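Local coordinates for uncharacterized protein YacP (Bacillus subtilis, PDB 5MQ8), which is an endoribonuclease, also known as Rae1, that takes part in ribosome-dependent mRNA decay, at residues I49-A54 and I72-N77; K22-E27 and L56-E61. One frame throughout, in Å; residues are numbered along the deposited sequence.

In the fold
Both contacts lie within the YacP-like NYN domain, a member of the PIN clan, and 56-61 of contact 2 follows 49-54 of contact 1 almost directly in the chain. Contact 1 is the more buried: it joins strand 47-52 to the outermost strand 70-73 of the parallel sheet through regular backbone bonds and apolar side chains. Contact 2 lies at the surface, where the loop carrying residues 56-61 meets the beginning of helix 23-44 through a single backbone bond and a loose cluster of charges. The two touch directly. The Phe73 ring packs on the backbone of Val57, Lys58 and Gly59, and Phe52 meets the Val57 side chain, which brings sheet, loop and helix together.

Contact 1. Residues I49-A54 and I72-N77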
ATOM      1  N   ILE A  49       8.138  -2.692  22.799  1.00 28.75           N
ATOM      2  CA  ILE A  49       7.690  -4.002  23.257  1.00 27.81           C
ATOM      3  C   ILE A  49       6.235  -3.877  23.697  1.00 31.28           C
ATOM      4  O   ILE A  49       5.916  -3.070  24.569  1.00 31.52           O
ATOM      5  CB  ILE A  49       8.613  -4.659  24.324  1.00 30.75           C
ATOM      6  CG1 ILE A  49      10.076  -4.763  23.807  1.00 31.52           C
ATOM      7  CG2 ILE A  49       8.063  -6.051  24.715  1.00 30.79           C
ATOM      8  CD1 ILE A  49      11.124  -5.239  24.830  1.00 38.37           C
ATOM      9  N   VAL A  50       5.354  -4.673  23.093  1.00 28.45           N
ATOM     10  CA  VAL A  50       3.931  -4.643  23.436  1.00 27.40           C
ATOM     11  C   VAL A  50       3.613  -5.839  24.330  1.00 30.44           C
ATOM     12  O   VAL A  50       3.847  -6.983  23.943  1.00 30.71           O
ATOM     13  CB  VAL A  50       3.002  -4.534  22.194  1.00 29.95           C
ATOM     14  CG1 VAL A  50       1.544  -4.350  22.610  1.00 28.83           C
ATOM     15  CG2 VAL A  50       3.432  -3.377  21.294  1.00 29.75           C
ATOM     16  N   VAL A  51       3.082  -5.556  25.520  1.00 26.15           N
ATOM     17  CA  VAL A  51       2.713  -6.554  26.520  1.00 26.36           C
ATOM     18  C   VAL A  51       1.195  -6.673  26.607  1.00 31.29           C
ATOM     19  O   VAL A  51       0.490  -5.708  26.929  1.00 30.93           O
ATOM     20  CB  VAL A  51       3.384  -6.278  27.902  1.00 30.61           C
ATOM     21  CG1 VAL A  51       2.946  -7.296  28.963  1.00 30.99           C
ATOM     22  CG2 VAL A  51       4.897  -6.273  27.769  1.00 30.28           C
ATOM     23  N   PHE A  52       0.704  -7.860  26.306  1.00 28.72           N
ATOM     24  CA  PHE A  52      -0.705  -8.169  26.346  1.00 28.72           C
ATOM     25  C   PHE A  52      -1.009  -9.109  27.498  1.00 34.40           C
ATOM     26  O   PHE A  52      -0.344 -10.138  27.668  1.00 33.57           O
ATOM     27  CB  PHE A  52      -1.174  -8.808  25.032  1.00 30.71           C
ATOM     28  CG  PHE A  52      -1.208  -7.887  23.837  1.00 33.32           C
ATOM     29  CD1 PHE A  52      -2.126  -6.842  23.766  1.00 36.28           C
ATOM     30  CD2 PHE A  52      -0.367  -8.100  22.750  1.00 35.60           C
ATOM     31  CE1 PHE A  52      -2.178  -6.008  22.639  1.00 36.77           C
ATOM     32  CE2 PHE A  52      -0.423  -7.264  21.625  1.00 37.72           C
ATOM     33  CZ  PHE A  52      -1.320  -6.220  21.583  1.00 35.51           C
ATOM     34  N   ASP A  53      -2.035  -8.762  28.276  1.00 31.75           N
ATOM     35  CA  ASP A  53      -2.509  -9.606  29.350  1.00 32.55           C
ATOM     36  C   ASP A  53      -3.174 -10.807  28.625  1.00 37.59           C
ATOM     37  O   ASP A  53      -4.135 -10.610  27.878  1.00 35.84           O
ATOM     38  CB  ASP A  53      -3.536  -8.834  30.203  1.00 34.70           C
ATOM     39  CG  ASP A  53      -4.037  -9.627  31.399  1.00 41.08           C
ATOM     40  OD1 ASP A  53      -4.670 -10.690  31.184  1.00 40.56           O
ATOM     41  OD2 ASP A  53      -3.778  -9.195  32.546  1.00 41.46           O
ATOM     42  N   ALA A  54      -2.612 -12.026  28.804  1.00 37.00           N
ATOM     43  CA  ALA A  54      -3.075 -13.262  28.150  1.00 38.39           C
ATOM     44  C   ALA A  54      -4.531 -13.678  28.459  1.00 45.68           C
ATOM     45  O   ALA A  54      -5.129 -14.415  27.671  1.00 45.45           O
ATOM     46  CB  ALA A  54      -2.123 -14.406  28.466  1.00 38.93           C
ATOM     47  N   ILE A  72       4.703  -9.644  23.635  1.00 34.55           N
ATOM     48  CA  ILE A  72       4.821 -10.564  24.769  1.00 33.79           C
ATOM     49  C   ILE A  72       3.495 -10.721  25.480  1.00 38.07           C
ATOM     50  O   ILE A  72       2.837  -9.733  25.776  1.00 38.32           O
ATOM     51  CB  ILE A  72       5.983 -10.144  25.726  1.00 36.35           C
ATOM     52  CG1 ILE A  72       7.340 -10.403  25.057  1.00 36.20           C
ATOM     53  CG2 ILE A  72       5.922 -10.885  27.079  1.00 37.77           C
ATOM     54  CD1 ILE A  72       8.474  -9.711  25.651  1.00 38.28           C
ATOM     55  N   PHE A  73       3.097 -11.966  25.725  1.00 34.49           N
ATOM     56  CA  PHE A  73       1.895 -12.272  26.476  1.00 34.66           C
ATOM     57  C   PHE A  73       2.305 -12.636  27.901  1.00 41.46           C
ATOM     58  O   PHE A  73       3.356 -13.250  28.094  1.00 41.77           O
ATOM     59  CB  PHE A  73       1.085 -13.392  25.799  1.00 35.66           C
ATOM     60  CG  PHE A  73       0.280 -12.908  24.615  1.00 36.13           C
ATOM     61  CD1 PHE A  73       0.881 -12.707  23.380  1.00 39.40           C
ATOM     62  CD2 PHE A  73      -1.070 -12.620  24.742  1.00 37.50           C
ATOM     63  CE1 PHE A  73       0.143 -12.233  22.288  1.00 39.67           C
ATOM     64  CE2 PHE A  73      -1.808 -12.157  23.649  1.00 40.46           C
ATOM     65  CZ  PHE A  73      -1.191 -11.956  22.429  1.00 38.67           C
ATOM     66  N   THR A  74       1.512 -12.212  28.905  1.00 38.99           N
ATOM     67  CA  THR A  74       1.802 -12.523  30.312  1.00 39.03           C
ATOM     68  C   THR A  74       1.585 -14.027  30.584  1.00 45.65           C
ATOM     69  O   THR A  74       0.959 -14.712  29.771  1.00 43.77           O
ATOM     70  CB  THR A  74       0.940 -11.665  31.261  1.00 39.80           C
ATOM     71  OG1 THR A  74      -0.447 -11.888  30.996  1.00 40.28           O
ATOM     72  CG2 THR A  74       1.269 -10.187  31.194  1.00 33.05           C
ATOM     73  N   LYS A  75       2.128 -14.539  31.713  1.00 46.78           N
ATOM     74  CA  LYS A  75       1.912 -15.915  32.172  1.00 48.72           C
ATOM     75  C   LYS A  75       0.551 -15.932  32.874  1.00 56.59           C
ATOM     76  O   LYS A  75      -0.060 -14.869  33.037  1.00 57.91           O
ATOM     77  CB  LYS A  75       3.002 -16.356  33.176  1.00 51.99           C
ATOM     78  CG  LYS A  75       4.406 -16.521  32.607  1.00 64.51           C
ATOM     79  CD  LYS A  75       4.753 -17.949  32.182  1.00 75.35           C
ATOM     80  CE  LYS A  75       5.284 -18.793  33.317  1.00 83.90           C
ATOM     81  NZ  LYS A  75       5.614 -20.166  32.861  1.00 90.33           N
ATOM     82  N   GLU A  76       0.140 -17.114  33.386  1.00 54.77           N
ATOM     83  CA  GLU A  76      -1.150 -17.403  34.032  1.00 55.27           C
ATOM     84  C   GLU A  76      -1.668 -16.330  35.048  1.00 57.14           C
ATOM     85  O   GLU A  76      -2.690 -15.708  34.755  1.00 57.53           O
ATOM     86  CB  GLU A  76      -1.154 -18.805  34.672  1.00 57.21           C
ATOM     87  CG  GLU A  76      -2.520 -19.480  34.603  1.00 72.77           C
ATOM     88  CD  GLU A  76      -2.546 -20.951  34.982  1.00106.24           C
ATOM     89  OE1 GLU A  76      -2.254 -21.797  34.106  1.00103.40           O
ATOM     90  OE2 GLU A  76      -2.882 -21.258  36.149  1.00105.84           O
ATOM     91  N   ASN A  77      -1.028 -16.127  36.214  1.00 51.02           N
ATOM     92  CA  ASN A  77      -1.552 -15.136  37.175  1.00 50.11           C
ATOM     93  C   ASN A  77      -0.725 -13.856  37.217  1.00 50.76           C
ATOM     94  O   ASN A  77      -0.685 -13.138  38.230  1.00 51.24           O
ATOM     95  CB  ASN A  77      -1.721 -15.755  38.569  1.00 54.90           C
ATOM     96  CG  ASN A  77      -2.939 -16.643  38.681  1.00 87.62           C
ATOM     97  OD1 ASN A  77      -2.869 -17.866  38.530  1.00 84.21           O
ATOM     98  ND2 ASN A  77      -4.087 -16.038  38.938  1.00 81.34           N
TER
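Phe52 and Phe73 are paired on neighbouring parallel strands, with their side chains on the same face of the sheet. CB of Phe73 starts beside the carbonyl oxygen of Phe52, and the first torsion (-78°) sets CG anti to its own carbonyl carbon. Farther out, CD2 and CE2 run past CB of Phe52, which rests over one face of the Phe73 ring, nearer its rim than its centre, in a CH-pi contact; CE2 comes within 3.7 Å of Phe52 CB. At the tip, Phe73 CZ reaches Phe52 CD2 at 4.0 Å. The two rings meet obliquely, their planes 34° apart, while at its edge the Phe73 ring has CA of Ala54.

The backbones are joined in parallel register. Ile72 N donates to Val50 O (2.8 Å), and Ile72 O receives Phe52 N at 2.9 Å. The next link, from Thr74 N to Phe52 O (3.0 Å), carries the pattern just beyond the strand end. There Thr74 takes over with its side chain: chi1 of 58° tucks OG1 between its own N and C, where it accepts Ala54 N at 3.1 Å. OG1 also bonds weakly with Glu78 O in the following loop. The methyl CG2 of Thr74 meets Val51 CG1. On the face opposite Phe52 and Phe73, that of Val51 and Ile72, Ile72 CD1 touches Ile49 CG2 at 3.8 Å, and Leu87 of helix 80-90 packs on Val51 and Ile72, whereas Phe52 faces Leu33 and Ile34 of helix 23-44.

Just after the strand, Asp53 OD1 accepts a hydrogen bond from His55 N. The chemistry thus changes along the contact: backbone amides and apolar side chains bind the edge strand into this alpha/beta sandwich, and where the strands end a threonine hydroxyl stands in for a carbonyl acceptor.

Contact 2. Residues K22-E27 and L56-E61; sequences KANSFE and LVKGLE
The Phe26 ring turns its edge to Leu56, whose carbonyl oxygen lies near the ring plane 3.9 Å from Phe26 CD2, while Ile12 of helix 8-14 touches the Phe26 side chain. A second flat group, the Glu27 carboxylate, presents OE2 to Lys58 NZ in a long salt bridge (3.8 Å).

One backbone hydrogen bond joins the two segments. Lys58 N donates to Ser25 O (2.9 Å), lying in the carbonyl plane on a lone pair, and the same oxygen receives a CA-H contact from Val57. Asn24, Ser25 and Phe26 have positive phi, a left-handed helical turn; Asn24 O lies 3.2 Å from Lys58 CB.

From there the lysine side chain runs beside Glu27, both pointing the same way. Its CG is anti to the backbone N, and the bend at chi2 (89°) turns CD toward the Asn24 side chain. A water receives a weak bond from NZ and donates to Glu27 OE2 at 2.9 Å. Lys58 NZ also forms a salt bridge with Glu61 OE2 at 3.4 Å, its hydrogen bond weak, and Arg30 on helix 23-44 binds Lys58 O.

One lysine between two glutamates, with Lys63 a second, weak partner of Glu27 OE2, may ease their repulsion, but through long, partly water-mediated links that solvent probably weakens; the backbone bond, shorter than either direct ion pair of Lys58, is the more definite tie between loop and helix.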
ATOM      1  N   LYS A  22     -13.641  -5.672  19.524  1.00 47.66           N
ATOM      2  CA  LYS A  22     -13.734  -6.620  20.639  1.00 47.77           C
ATOM      3  C   LYS A  22     -13.899  -8.108  20.282  1.00 51.52           C
ATOM      4  O   LYS A  22     -13.682  -8.955  21.162  1.00 50.20           O
ATOM      5  CB  LYS A  22     -14.861  -6.190  21.605  1.00 51.47           C
ATOM      6  CG  LYS A  22     -16.197  -5.834  20.947  1.00 70.03           C
ATOM      7  CD  LYS A  22     -16.968  -4.821  21.782  1.00 84.05           C
ATOM      8  CE  LYS A  22     -18.212  -4.308  21.089  1.00 97.17           C
ATOM      9  NZ  LYS A  22     -17.903  -3.303  20.035  1.00104.24           N
ATOM     10  N   ALA A  23     -14.264  -8.436  19.028  1.00 48.91           N
ATOM     11  CA  ALA A  23     -14.492  -9.828  18.619  1.00 48.90           C
ATOM     12  C   ALA A  23     -13.271 -10.728  18.816  1.00 52.58           C
ATOM     13  O   ALA A  23     -12.138 -10.270  18.663  1.00 52.20           O
ATOM     14  CB  ALA A  23     -14.984  -9.890  17.180  1.00 49.64           C
ATOM     15  N   ASN A  24     -13.517 -12.001  19.206  1.00 48.01           N
ATOM     16  CA  ASN A  24     -12.507 -13.038  19.450  1.00 47.22           C
ATOM     17  C   ASN A  24     -11.342 -12.527  20.340  1.00 50.08           C
ATOM     18  O   ASN A  24     -10.173 -12.612  19.956  1.00 49.12           O
ATOM     19  CB  ASN A  24     -12.030 -13.654  18.113  1.00 46.99           C
ATOM     20  CG  ASN A  24     -11.176 -14.914  18.201  1.00 64.86           C
ATOM     21  OD1 ASN A  24     -10.431 -15.231  17.280  1.00 54.32           O
ATOM     22  ND2 ASN A  24     -11.258 -15.679  19.292  1.00 56.84           N
ATOM     23  N   SER A  25     -11.693 -11.971  21.528  1.00 46.11           N
ATOM     24  CA  SER A  25     -10.780 -11.419  22.541  1.00 45.49           C
ATOM     25  C   SER A  25      -9.860 -10.293  21.980  1.00 48.86           C
ATOM     26  O   SER A  25      -8.628 -10.331  22.118  1.00 47.74           O
ATOM     27  CB  SER A  25      -9.985 -12.528  23.238  1.00 48.20           C
ATOM     28  OG  SER A  25     -10.827 -13.384  23.992  1.00 55.75           O
ATOM     29  N   PHE A  26     -10.502  -9.286  21.343  1.00 45.16           N
ATOM     30  CA  PHE A  26      -9.887  -8.093  20.750  1.00 44.33           C
ATOM     31  C   PHE A  26      -8.809  -8.411  19.692  1.00 44.58           C
ATOM     32  O   PHE A  26      -7.804  -7.706  19.617  1.00 42.54           O
ATOM     33  CB  PHE A  26      -9.342  -7.162  21.855  1.00 46.57           C
ATOM     34  CG  PHE A  26     -10.383  -6.609  22.797  1.00 48.51           C
ATOM     35  CD1 PHE A  26     -11.051  -5.422  22.502  1.00 51.16           C
ATOM     36  CD2 PHE A  26     -10.666  -7.247  24.002  1.00 51.19           C
ATOM     37  CE1 PHE A  26     -11.988  -4.886  23.393  1.00 52.03           C
ATOM     38  CE2 PHE A  26     -11.620  -6.720  24.884  1.00 53.79           C
ATOM     39  CZ  PHE A  26     -12.270  -5.543  24.573  1.00 51.59           C
ATOM     40  N   GLU A  27      -9.034  -9.464  18.875  1.00 39.93           N
ATOM     41  CA  GLU A  27      -8.103  -9.936  17.844  1.00 39.06           C
ATOM     42  C   GLU A  27      -7.749  -8.853  16.827  1.00 41.94           C
ATOM     43  O   GLU A  27      -6.574  -8.686  16.504  1.00 42.09           O
ATOM     44  CB  GLU A  27      -8.642 -11.189  17.149  1.00 40.47           C
ATOM     45  CG  GLU A  27      -7.661 -11.808  16.166  1.00 52.83           C
ATOM     46  CD  GLU A  27      -8.147 -13.019  15.394  1.00 77.47           C
ATOM     47  OE1 GLU A  27      -9.359 -13.090  15.083  1.00 63.39           O
ATOM     48  OE2 GLU A  27      -7.299 -13.876  15.056  1.00 77.64           O
ATOM     49  N   LEU A  56      -7.055 -11.446  28.734  1.00 47.01           N
ATOM     50  CA  LEU A  56      -7.949 -10.469  28.098  1.00 45.98           C
ATOM     51  C   LEU A  56      -7.775 -10.364  26.578  1.00 48.18           C
ATOM     52  O   LEU A  56      -8.732 -10.029  25.871  1.00 48.54           O
ATOM     53  CB  LEU A  56      -7.781  -9.081  28.746  1.00 45.77           C
ATOM     54  CG  LEU A  56      -7.961  -8.996  30.271  1.00 49.82           C
ATOM     55  CD1 LEU A  56      -7.184  -7.834  30.842  1.00 48.88           C
ATOM     56  CD2 LEU A  56      -9.428  -8.892  30.650  1.00 53.02           C
ATOM     57  N   VAL A  57      -6.553 -10.603  26.076  1.00 42.06           N
ATOM     58  CA  VAL A  57      -6.272 -10.483  24.648  1.00 40.98           C
ATOM     59  C   VAL A  57      -5.922 -11.837  24.042  1.00 45.15           C
ATOM     60  O   VAL A  57      -5.141 -12.597  24.623  1.00 44.62           O
ATOM     61  CB  VAL A  57      -5.193  -9.400  24.341  1.00 44.00           C
ATOM     62  CG1 VAL A  57      -5.015  -9.188  22.830  1.00 43.34           C
ATOM     63  CG2 VAL A  57      -5.518  -8.073  25.033  1.00 43.20           C
ATOM     64  N   LYS A  58      -6.505 -12.111  22.859  1.00 42.63           N
ATOM     65  CA  LYS A  58      -6.321 -13.318  22.057  1.00 43.37           C
ATOM     66  C   LYS A  58      -4.842 -13.534  21.741  1.00 49.15           C
ATOM     67  O   LYS A  58      -4.163 -12.611  21.277  1.00 47.70           O
ATOM     68  CB  LYS A  58      -7.152 -13.197  20.764  1.00 46.02           C
ATOM     69  CG  LYS A  58      -6.935 -14.288  19.723  1.00 59.47           C
ATOM     70  CD  LYS A  58      -7.828 -15.502  19.882  1.00 70.64           C
ATOM     71  CE  LYS A  58      -7.219 -16.719  19.225  1.00 85.87           C
ATOM     72  NZ  LYS A  58      -7.168 -16.598  17.738  1.00 96.93           N
ATOM     73  N   GLY A  59      -4.368 -14.749  22.018  1.00 48.55           N
ATOM     74  CA  GLY A  59      -2.995 -15.166  21.763  1.00 49.37           C
ATOM     75  C   GLY A  59      -2.701 -15.266  20.281  1.00 57.01           C
ATOM     76  O   GLY A  59      -3.612 -15.474  19.468  1.00 55.29           O
ATOM     77  N   LEU A  60      -1.425 -15.067  19.926  1.00 58.40           N
ATOM     78  CA  LEU A  60      -0.920 -15.107  18.553  1.00 60.56           C
ATOM     79  C   LEU A  60      -1.072 -16.491  17.911  1.00 71.01           C
ATOM     80  O   LEU A  60      -1.453 -16.571  16.737  1.00 71.44           O
ATOM     81  CB  LEU A  60       0.552 -14.651  18.529  1.00 60.26           C
ATOM     82  CG  LEU A  60       0.880 -13.252  17.982  1.00 64.81           C
ATOM     83  CD1 LEU A  60      -0.201 -12.225  18.284  1.00 64.70           C
ATOM     84  CD2 LEU A  60       2.209 -12.762  18.526  1.00 67.50           C
ATOM     85  N   GLU A  61      -0.805 -17.574  18.693  1.00 71.19           N
ATOM     86  CA  GLU A  61      -0.860 -18.980  18.262  1.00 72.80           C
ATOM     87  C   GLU A  61       0.078 -19.197  17.058  1.00 80.08           C
ATOM     88  O   GLU A  61       1.298 -19.202  17.241  1.00 80.19           O
ATOM     89  CB  GLU A  61      -2.309 -19.454  17.974  1.00 74.38           C
ATOM     90  CG  GLU A  61      -3.209 -19.559  19.193  1.00 86.58           C
ATOM     91  CD  GLU A  61      -4.566 -20.178  18.908  1.00107.58           C
ATOM     92  OE1 GLU A  61      -4.768 -21.361  19.268  1.00 96.80           O
ATOM     93  OE2 GLU A  61      -5.424 -19.483  18.316  1.00101.43           O
TER
HETATM   94  O   HOH W   1      -4.837 -14.821  16.207  1.00 50.48           O